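Side-chain contacts in prokaryotic transcription elongation factor GreA/GreB (Nitrosomonas europaea, PDB 2PN0), which probably binds RNA polymerase, as other proteins of the GreA/GreB family do: residues G103-Q106 / G107-I110; P32-D35 / D36-E40; M10-S13 / L14-E17. All coordinates share one frame; numbering follows the deposited sequence.

In the fold
The three contacts are local, each closing within a few residues of chain, and follow one another in the order interaction 3, interaction 2, interaction 1. Interaction 3 starts helix 13-25 and interaction 2 starts helix 34-42, the next helix of the Rnk N-terminal region; their centres lie about 16 Å apart. Interaction 1 is a beta turn leading into strand 109-113 of the GreA/GreB C-terminal region, its centre about 18 Å from that of interaction 2 and 19 Å from that of interaction 3. No two of them touch: nearest atoms are about 5 Å apart from interaction 1 to either other, and about 6 Å between interactions 2 and 3.

Interaction 1: G103-Q106 / G107-I110; sequences GLAQ and GDEI
The carboxylate of Asp108 turns one face to the backbone of Ala105. Over that face the amide of Ala105 comes down on the OD2 oxygen: Ala105 N donates to Asp108 OD2 over 2.8 Å, 57° out of the carboxylate plane. On the same face the carbonyl oxygen of Ala105 sits almost above the carboxylate carbon, with Ala105 O 3.2 Å from Asp108 CG, and one water lies displaced to this side as well. That water donates to Asp108 OD1 and to Gln106 O, bridging side chain and turn. Near the carboxylate plane, beyond OD2, lies CB of Leu104, with Leu104 CB 3.7 Å from Asp108 OD2. A second flat group, the amide of Gln106, presents a face to the next peptide, with Gln106 CD 3.3 Å from Gly107 N; the bend at chi2 (-82°) folds the amide back over the chain, and its NE2 donates to Val125 O.

Together these contacts fasten a type II beta turn from Ala105 to Asp108. Its closing bond runs from Asp108 N to Ala105 O, 3.0 Å long, so Asp108 grips Ala105 twice, giving its backbone N-H and taking one with its carboxylate. Aspartate suits the place because its short arm reaches back across the turn. Gly107 suits the third position, where phi is 97° and a side chain would strike the carbonyl before it. Beyond the turn Leu104 CD1 meets Ile110 CG2 at 3.7 Å, an apolar contact.

Helix 98-101 precedes the turn and strand 109-113 follows it. Leu104 and Ile110 rest on Ile124 and Val122 of strand 119-128, Gly107 and Asp108 make backbone bonds with Ile124, and Leu104 pairs through its backbone with Val57.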
ATOM      1  N   GLY A 103      -0.501  14.943  -2.970  1.00 13.42           N
ATOM      2  CA  GLY A 103       0.407  15.956  -3.500  1.00 14.88           C
ATOM      3  C   GLY A 103       1.019  15.629  -4.855  1.00 14.94           C
ATOM      4  O   GLY A 103       1.615  16.523  -5.509  1.00 15.78           O
ATOM      5  N   LEU A 104       0.870  14.389  -5.312  1.00 15.12           N
ATOM      6  CA  LEU A 104       1.330  14.036  -6.659  1.00 14.80           C
ATOM      7  C   LEU A 104       0.416  14.740  -7.691  1.00 14.98           C
ATOM      8  O   LEU A 104      -0.637  15.326  -7.328  1.00 14.59           O
ATOM      9  CB  LEU A 104       1.294  12.527  -6.872  1.00 15.14           C
ATOM     10  CG  LEU A 104       2.301  11.770  -6.013  1.00 14.80           C
ATOM     11  CD1 LEU A 104       2.261  10.304  -6.543  1.00 16.96           C
ATOM     12  CD2 LEU A 104       3.668  12.374  -6.122  1.00 16.02           C
ATOM     13  N   ALA A 105       0.821  14.720  -8.960  1.00 15.06           N
ATOM     14  CA  ALA A 105       0.018  15.368 -10.008  1.00 15.24           C
ATOM     15  C   ALA A 105      -0.180  14.467 -11.240  1.00 15.07           C
ATOM     16  O   ALA A 105       0.595  13.536 -11.447  1.00 14.31           O
ATOM     17  CB  ALA A 105       0.663  16.666 -10.416  1.00 17.01           C
ATOM     18  N   GLN A 106      -1.218  14.758 -12.032  1.00 15.53           N
ATOM     19  CA  GLN A 106      -1.459  14.086 -13.308  1.00 16.62           C
ATOM     20  C   GLN A 106      -0.155  14.045 -14.110  1.00 17.02           C
ATOM     21  O   GLN A 106       0.586  15.046 -14.174  1.00 17.10           O
ATOM     22  CB  GLN A 106      -2.561  14.828 -14.104  1.00 18.63           C
ATOM     23  CG  GLN A 106      -3.136  14.067 -15.326  1.00 19.98           C
ATOM     24  CD  GLN A 106      -2.256  14.188 -16.587  1.00 23.26           C
ATOM     25  OE1 GLN A 106      -1.405  15.080 -16.670  1.00 25.53           O
ATOM     26  NE2 GLN A 106      -2.436  13.279 -17.546  1.00 25.14           N
ATOM     27  N   GLY A 107       0.143  12.882 -14.688  1.00 15.73           N
ATOM     28  CA  GLY A 107       1.364  12.699 -15.443  1.00 15.72           C
ATOM     29  C   GLY A 107       2.499  12.059 -14.650  1.00 15.59           C
ATOM     30  O   GLY A 107       3.430  11.510 -15.269  1.00 14.82           O
ATOM     31  N   ASP A 108       2.426  12.130 -13.305  1.00 15.48           N
ATOM     32  CA  ASP A 108       3.479  11.610 -12.439  1.00 15.57           C
ATOM     33  C   ASP A 108       3.483  10.096 -12.517  1.00 15.38           C
ATOM     34  O   ASP A 108       2.430   9.468 -12.723  1.00 16.89           O
ATOM     35  CB  ASP A 108       3.299  12.025 -10.975  1.00 15.91           C
ATOM     36  CG  ASP A 108       3.731  13.440 -10.711  1.00 17.73           C
ATOM     37  OD1 ASP A 108       4.312  14.073 -11.634  1.00 18.49           O
ATOM     38  OD2 ASP A 108       3.454  13.933  -9.586  1.00 18.89           O
ATOM     39  N   GLU A 109       4.664   9.514 -12.412  1.00 14.40           N
ATOM     40  CA  GLU A 109       4.771   8.046 -12.403  1.00 15.95           C
ATOM     41  C   GLU A 109       5.246   7.528 -11.039  1.00 16.02           C
ATOM     42  O   GLU A 109       6.102   8.140 -10.379  1.00 15.95           O
ATOM     43  CB  GLU A 109       5.693   7.585 -13.559  1.00 15.47           C
ATOM     44  CG  GLU A 109       5.008   7.834 -14.928  1.00 17.32           C
ATOM     45  CD  GLU A 109       5.886   7.570 -16.169  1.00 19.76           C
ATOM     46  OE1 GLU A 109       7.117   7.381 -16.055  1.00 19.22           O
ATOM     47  OE2 GLU A 109       5.277   7.529 -17.264  1.00 24.44           O
ATOM     48  N   ILE A 110       4.677   6.409 -10.599  1.00 14.79           N
ATOM     49  CA  ILE A 110       5.172   5.788  -9.369  1.00 14.54           C
ATOM     50  C   ILE A 110       5.144   4.310  -9.633  1.00 12.80           C
ATOM     51  O   ILE A 110       4.599   3.861 -10.653  1.00 14.12           O
ATOM     52  CB  ILE A 110       4.326   6.136  -8.099  1.00 15.07           C
ATOM     53  CG1 ILE A 110       2.848   5.851  -8.315  1.00 14.33           C
ATOM     54  CG2 ILE A 110       4.590   7.596  -7.657  1.00 17.22           C
ATOM     55  CD1 ILE A 110       2.033   6.100  -6.953  1.00 18.33           C
TER
HETATM   56  O   HOH W   1       3.265  15.432 -13.888  1.00 35.85           O

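Interaction 2: P32-D35 / D36-E40; sequences PGRD and DLEAE
Gly33 stands at the N-cap of helix 34-42, and its carbonyl oxygen takes the first helical bond, from Leu37 N to Gly33 O at 2.9 Å, with a weaker one from Asp36 N. Glycine fits here because phi is positive (81°). The Asp36 carboxylate folds back beside it, with Asp36 OD2 3.4 Å from Gly33 CA.

Arg34 opens the helix and sends out a side chain extended as far as NE, CG anti to the backbone N (chi1 174°), across which the arm of Glu38, one turn on, passes at an angle. The two arms meet in a salt bridge: Arg34 NE donates to Glu38 OE2 over 2.9 Å, and Arg34 NH2 adds a weak bond to the same oxygen. OE2 approaches the guanidinium at its edge, slightly tilted from the plane. The carboxylate stands at 90° to the guanidinium, and NE meets OE2 from above the carboxylate plane. This is an i to i+4 pairing of opposite charges along one helix face. In this protein the arginine also ties two helices, because NH2 binds Leu23 O, and NH1 binds Leu26 O and Asn29 O, around the end of helix 13-25. Three backbone carbonyls and one carboxylate thus occupy a single guanidinium.

Asp35 follows, its carbonyl receiving Ala39 N over 3.0 Å. Acidic side chains at 35 and 36 suit the first turn of a helix, where the positive end of the helix dipole lies and would probably favour their charged form. Yet Asp35 OD1 lies 4.1 Å from Glu38 OE1, and Glu72 of the second subunit brings another negative charge near Asp35.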
ATOM      1  N   PRO A  32       4.594   2.955   8.237  1.00 16.71           N
ATOM      2  CA  PRO A  32       5.730   3.196   7.334  1.00 16.42           C
ATOM      3  C   PRO A  32       5.613   4.532   6.614  1.00 16.17           C
ATOM      4  O   PRO A  32       4.535   4.884   6.126  1.00 17.25           O
ATOM      5  CB  PRO A  32       5.639   2.039   6.332  1.00 16.58           C
ATOM      6  CG  PRO A  32       4.185   1.504   6.453  1.00 17.21           C
ATOM      7  CD  PRO A  32       3.836   1.728   7.899  1.00 16.17           C
ATOM      8  N   GLY A  33       6.704   5.288   6.575  1.00 15.59           N
ATOM      9  CA  GLY A  33       6.692   6.578   5.867  1.00 16.38           C
ATOM     10  C   GLY A  33       6.079   7.717   6.676  1.00 14.86           C
ATOM     11  O   GLY A  33       5.958   8.852   6.164  1.00 14.23           O
ATOM     12  N   ARG A  34       5.725   7.473   7.941  1.00 15.29           N
ATOM     13  CA  ARG A  34       5.108   8.542   8.748  1.00 15.48           C
ATOM     14  C   ARG A  34       5.983   9.767   8.834  1.00 15.08           C
ATOM     15  O   ARG A  34       5.503  10.905   8.637  1.00 15.68           O
ATOM     16  CB  ARG A  34       4.817   8.048  10.163  1.00 15.22           C
ATOM     17  CG  ARG A  34       4.314   9.142  11.104  1.00 15.56           C
ATOM     18  CD  ARG A  34       3.980   8.587  12.470  1.00 18.59           C
ATOM     19  NE  ARG A  34       3.442   9.683  13.256  1.00 22.29           N
ATOM     20  CZ  ARG A  34       2.262   9.705  13.877  1.00 25.03           C
ATOM     21  NH1 ARG A  34       1.473   8.632  13.900  1.00 23.29           N
ATOM     22  NH2 ARG A  34       1.903  10.812  14.528  1.00 24.24           N
ATOM     23  N   ASP A  35       7.274   9.547   9.135  1.00 14.03           N
ATOM     24  CA  ASP A  35       8.220  10.667   9.294  1.00 15.05           C
ATOM     25  C   ASP A  35       8.219  11.508   8.020  1.00 14.81           C
ATOM     26  O   ASP A  35       8.273  12.744   8.071  1.00 14.41           O
ATOM     27  CB  ASP A  35       9.645  10.175   9.582  1.00 14.88           C
ATOM     28  CG  ASP A  35       9.782   9.513  10.945  1.00 18.35           C
ATOM     29  OD1 ASP A  35       8.869   9.639  11.771  1.00 20.78           O
ATOM     30  OD2 ASP A  35      10.830   8.897  11.203  1.00 22.39           O
ATOM     31  N   ASP A  36       8.124  10.831   6.882  1.00 14.47           N
ATOM     32  CA  ASP A  36       8.231  11.482   5.569  1.00 15.32           C
ATOM     33  C   ASP A  36       6.952  12.243   5.215  1.00 15.29           C
ATOM     34  O   ASP A  36       7.016  13.352   4.675  1.00 16.33           O
ATOM     35  CB  ASP A  36       8.524  10.411   4.503  1.00 15.61           C
ATOM     36  CG  ASP A  36       9.737   9.561   4.876  1.00 16.12           C
ATOM     37  OD1 ASP A  36      10.881  10.072   4.820  1.00 16.29           O
ATOM     38  OD2 ASP A  36       9.541   8.363   5.173  1.00 17.90           O
ATOM     39  N   LEU A  37       5.808  11.658   5.550  1.00 15.74           N
ATOM     40  CA  LEU A  37       4.524  12.319   5.354  1.00 15.83           C
ATOM     41  C   LEU A  37       4.438  13.538   6.283  1.00 16.29           C
ATOM     42  O   LEU A  37       4.038  14.615   5.848  1.00 16.21           O
ATOM     43  CB  LEU A  37       3.387  11.355   5.656  1.00 15.06           C
ATOM     44  CG  LEU A  37       1.973  11.971   5.549  1.00 15.34           C
ATOM     45  CD1 LEU A  37       1.638  12.449   4.114  1.00 15.79           C
ATOM     46  CD2 LEU A  37       0.929  10.993   6.068  1.00 18.37           C
ATOM     47  N   GLU A  38       4.825  13.390   7.557  1.00 17.00           N
ATOM     48  CA  GLU A  38       4.838  14.555   8.473  1.00 18.89           C
ATOM     49  C   GLU A  38       5.694  15.710   7.936  1.00 18.17           C
ATOM     50  O   GLU A  38       5.285  16.895   7.952  1.00 18.65           O
ATOM     51  CB  GLU A  38       5.371  14.126   9.860  1.00 18.23           C
ATOM     52  CG  GLU A  38       4.397  13.289  10.619  1.00 21.79           C
ATOM     53  CD  GLU A  38       4.926  12.784  11.965  1.00 24.25           C
ATOM     54  OE1 GLU A  38       6.176  12.658  12.145  1.00 28.57           O
ATOM     55  OE2 GLU A  38       4.064  12.473  12.832  1.00 31.54           O
ATOM     56  N   ALA A  39       6.887  15.366   7.448  1.00 17.67           N
ATOM     57  CA  ALA A  39       7.831  16.361   6.957  1.00 18.81           C
ATOM     58  C   ALA A  39       7.217  17.113   5.768  1.00 18.07           C
ATOM     59  O   ALA A  39       7.268  18.370   5.693  1.00 18.41           O
ATOM     60  CB  ALA A  39       9.142  15.687   6.560  1.00 19.26           C
ATOM     61  N   GLU A  40       6.640  16.343   4.848  1.00 17.74           N
ATOM     62  CA  GLU A  40       5.965  16.892   3.698  1.00 17.87           C
ATOM     63  C   GLU A  40       4.798  17.822   4.104  1.00 18.03           C
ATOM     64  O   GLU A  40       4.643  18.922   3.576  1.00 18.38           O
ATOM     65  CB  GLU A  40       5.492  15.718   2.837  1.00 19.08           C
ATOM     66  CG  GLU A  40       4.677  16.103   1.693  1.00 22.05           C
ATOM     67  CD  GLU A  40       4.329  14.904   0.867  1.00 21.13           C
ATOM     68  OE1 GLU A  40       3.662  13.977   1.411  1.00 22.38           O
ATOM     69  OE2 GLU A  40       4.721  14.909  -0.314  1.00 22.01           O
TER

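Interaction 3: M10-S13 / L14-E17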
HETATM    1  N   MSE A  10       0.839  21.186  -2.368  1.00 21.26           N
HETATM    2  CA  MSE A  10      -0.266  22.071  -2.025  1.00 21.82           C
HETATM    3  C   MSE A  10      -1.387  21.237  -1.405  1.00 23.12           C
HETATM    4  O   MSE A  10      -1.732  20.168  -1.946  1.00 23.27           O
HETATM    5  CB  MSE A  10      -0.812  22.775  -3.280  1.00 21.59           C
HETATM    6  CG  MSE A  10       0.233  23.360  -4.217  1.00 21.36           C
HETATM    7 SE   MSE A  10      -0.519  24.305  -5.774  0.75 20.83          SE
HETATM    8  CE  MSE A  10      -1.774  25.472  -4.851  1.00 21.62           C
ATOM      9  N   ILE A  11      -1.934  21.730  -0.288  1.00 24.18           N
ATOM     10  CA  ILE A  11      -3.090  21.148   0.427  0.60 24.98           C
ATOM     11  C   ILE A  11      -4.082  22.240   0.750  1.00 25.07           C
ATOM     12  O   ILE A  11      -3.677  23.386   0.932  1.00 24.90           O
ATOM     13  CB  ILE A  11      -2.726  20.677   1.864  0.60 25.05           C
ATOM     14  CG1 ILE A  11      -1.309  21.098   2.260  0.60 25.28           C
ATOM     15  CG2 ILE A  11      -3.128  19.222   2.089  0.60 26.61           C
ATOM     16  CD1 ILE A  11      -0.737  20.308   3.425  0.60 24.96           C
ATOM     17  N   SER A  12      -5.352  21.871   0.913  1.00 25.77           N
ATOM     18  CA  SER A  12      -6.336  22.808   1.422  1.00 27.28           C
ATOM     19  C   SER A  12      -6.140  22.931   2.924  1.00 27.95           C
ATOM     20  O   SER A  12      -5.553  22.036   3.565  1.00 28.54           O
ATOM     21  CB  SER A  12      -7.766  22.353   1.115  1.00 26.75           C
ATOM     22  OG  SER A  12      -8.178  21.336   2.008  1.00 28.57           O
ATOM     23  N   SER A  13      -6.644  24.036   3.461  1.00 28.13           N
ATOM     24  CA  SER A  13      -6.603  24.305   4.897  0.60 28.61           C
ATOM     25  C   SER A  13      -7.291  23.183   5.681  1.00 28.54           C
ATOM     26  O   SER A  13      -6.781  22.739   6.716  1.00 28.20           O
ATOM     27  CB  SER A  13      -7.269  25.648   5.199  0.60 28.50           C
ATOM     28  OG  SER A  13      -6.957  26.097   6.507  0.60 28.86           O
ATOM     29  N   LEU A  14      -8.451  22.756   5.176  1.00 28.66           N
ATOM     30  CA  LEU A  14      -9.255  21.680   5.740  1.00 28.69           C
ATOM     31  C   LEU A  14      -8.458  20.400   5.832  1.00 27.29           C
ATOM     32  O   LEU A  14      -8.405  19.768   6.886  1.00 27.88           O
ATOM     33  CB  LEU A  14     -10.487  21.442   4.861  1.00 28.85           C
ATOM     34  CG  LEU A  14     -11.556  20.401   5.219  1.00 31.57           C
ATOM     35  CD1 LEU A  14     -11.921  20.422   6.709  1.00 35.25           C
ATOM     36  CD2 LEU A  14     -12.807  20.610   4.368  1.00 29.55           C
ATOM     37  N   ASP A  15      -7.843  19.993   4.730  1.00 26.35           N
ATOM     38  CA  ASP A  15      -7.048  18.770   4.765  1.00 25.09           C
ATOM     39  C   ASP A  15      -5.802  18.835   5.638  1.00 23.21           C
ATOM     40  O   ASP A  15      -5.494  17.859   6.315  1.00 22.93           O
ATOM     41  CB  ASP A  15      -6.804  18.200   3.365  1.00 25.74           C
ATOM     42  CG  ASP A  15      -8.114  17.870   2.654  1.00 26.13           C
ATOM     43  OD1 ASP A  15      -9.008  17.226   3.272  1.00 29.11           O
ATOM     44  OD2 ASP A  15      -8.280  18.274   1.494  1.00 26.27           O
ATOM     45  N   ALA A  16      -5.114  19.979   5.651  1.00 21.47           N
ATOM     46  CA  ALA A  16      -3.952  20.175   6.552  1.00 21.86           C
ATOM     47  C   ALA A  16      -4.371  19.960   7.993  1.00 21.60           C
ATOM     48  O   ALA A  16      -3.698  19.255   8.760  1.00 21.75           O
ATOM     49  CB  ALA A  16      -3.345  21.585   6.400  1.00 21.74           C
ATOM     50  N   GLU A  17      -5.496  20.570   8.344  1.00 21.66           N
ATOM     51  CA  GLU A  17      -6.007  20.509   9.705  1.00 20.96           C
ATOM     52  C   GLU A  17      -6.404  19.094  10.101  1.00 20.57           C
ATOM     53  O   GLU A  17      -6.033  18.633  11.187  1.00 20.68           O
ATOM     54  CB  GLU A  17      -7.224  21.419   9.853  1.00 22.73           C
ATOM     55  CG  GLU A  17      -7.800  21.418  11.251  1.00 25.19           C
ATOM     56  CD  GLU A  17      -8.813  22.534  11.462  1.00 30.24           C
ATOM     57  OE1 GLU A  17      -8.831  23.506  10.662  1.00 32.48           O
ATOM     58  OE2 GLU A  17      -9.590  22.443  12.432  1.00 31.33           O
TER
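Ser12 and Asp15 face each other across the first turn of helix 13-25, with hydroxyl and carboxylate meeting. Ser12 is the N-cap: its OG accepts from Asp15 N over 3.1 Å in a nearly straight bond (171°), supplying the acceptor that a helix's first amides lack. With chi1 at 78° the hydroxyl sits between the backbone N and the carbonyl carbon, a position that swings it over the end of the helix. Serine suits the cap because its oxygen is only one carbon away from the main chain. The carboxylate of Asp15 bends back to the same hydroxyl, with Asp15 OD2 3.1 Å from Ser12 OG; this contact is weak and its proton is not settled. The other oxygen, OD1, binds Tyr80 OH, so the carboxylate is held from outside the turn as well.

Backbone bonds carry the helix on, Ala16 N to Ser12 O and Glu17 N to Ser13 O, both at 3.0 Å. Beside the cap the CB of Ala16 lies 3.6 Å from Ser12 O, and this small side chain also packs on Val46. The side chain of Ile11 crosses that of Asp15 at an angle, with Ile11 CG2 4.0 Å from Asp15 CB, but this contact is doubtful, since Ile11 has two conformers.

The cap lies where strand 10-12 and helix 13-25 meet. The strand lies parallel to strand 45-47, the backbone of Ile11 bonding to Glu45 and Val47, while Ser13 joins Ala16 in packing on Val46, and Pro49 and Met59 from loops lie against Ser12 and Asp15.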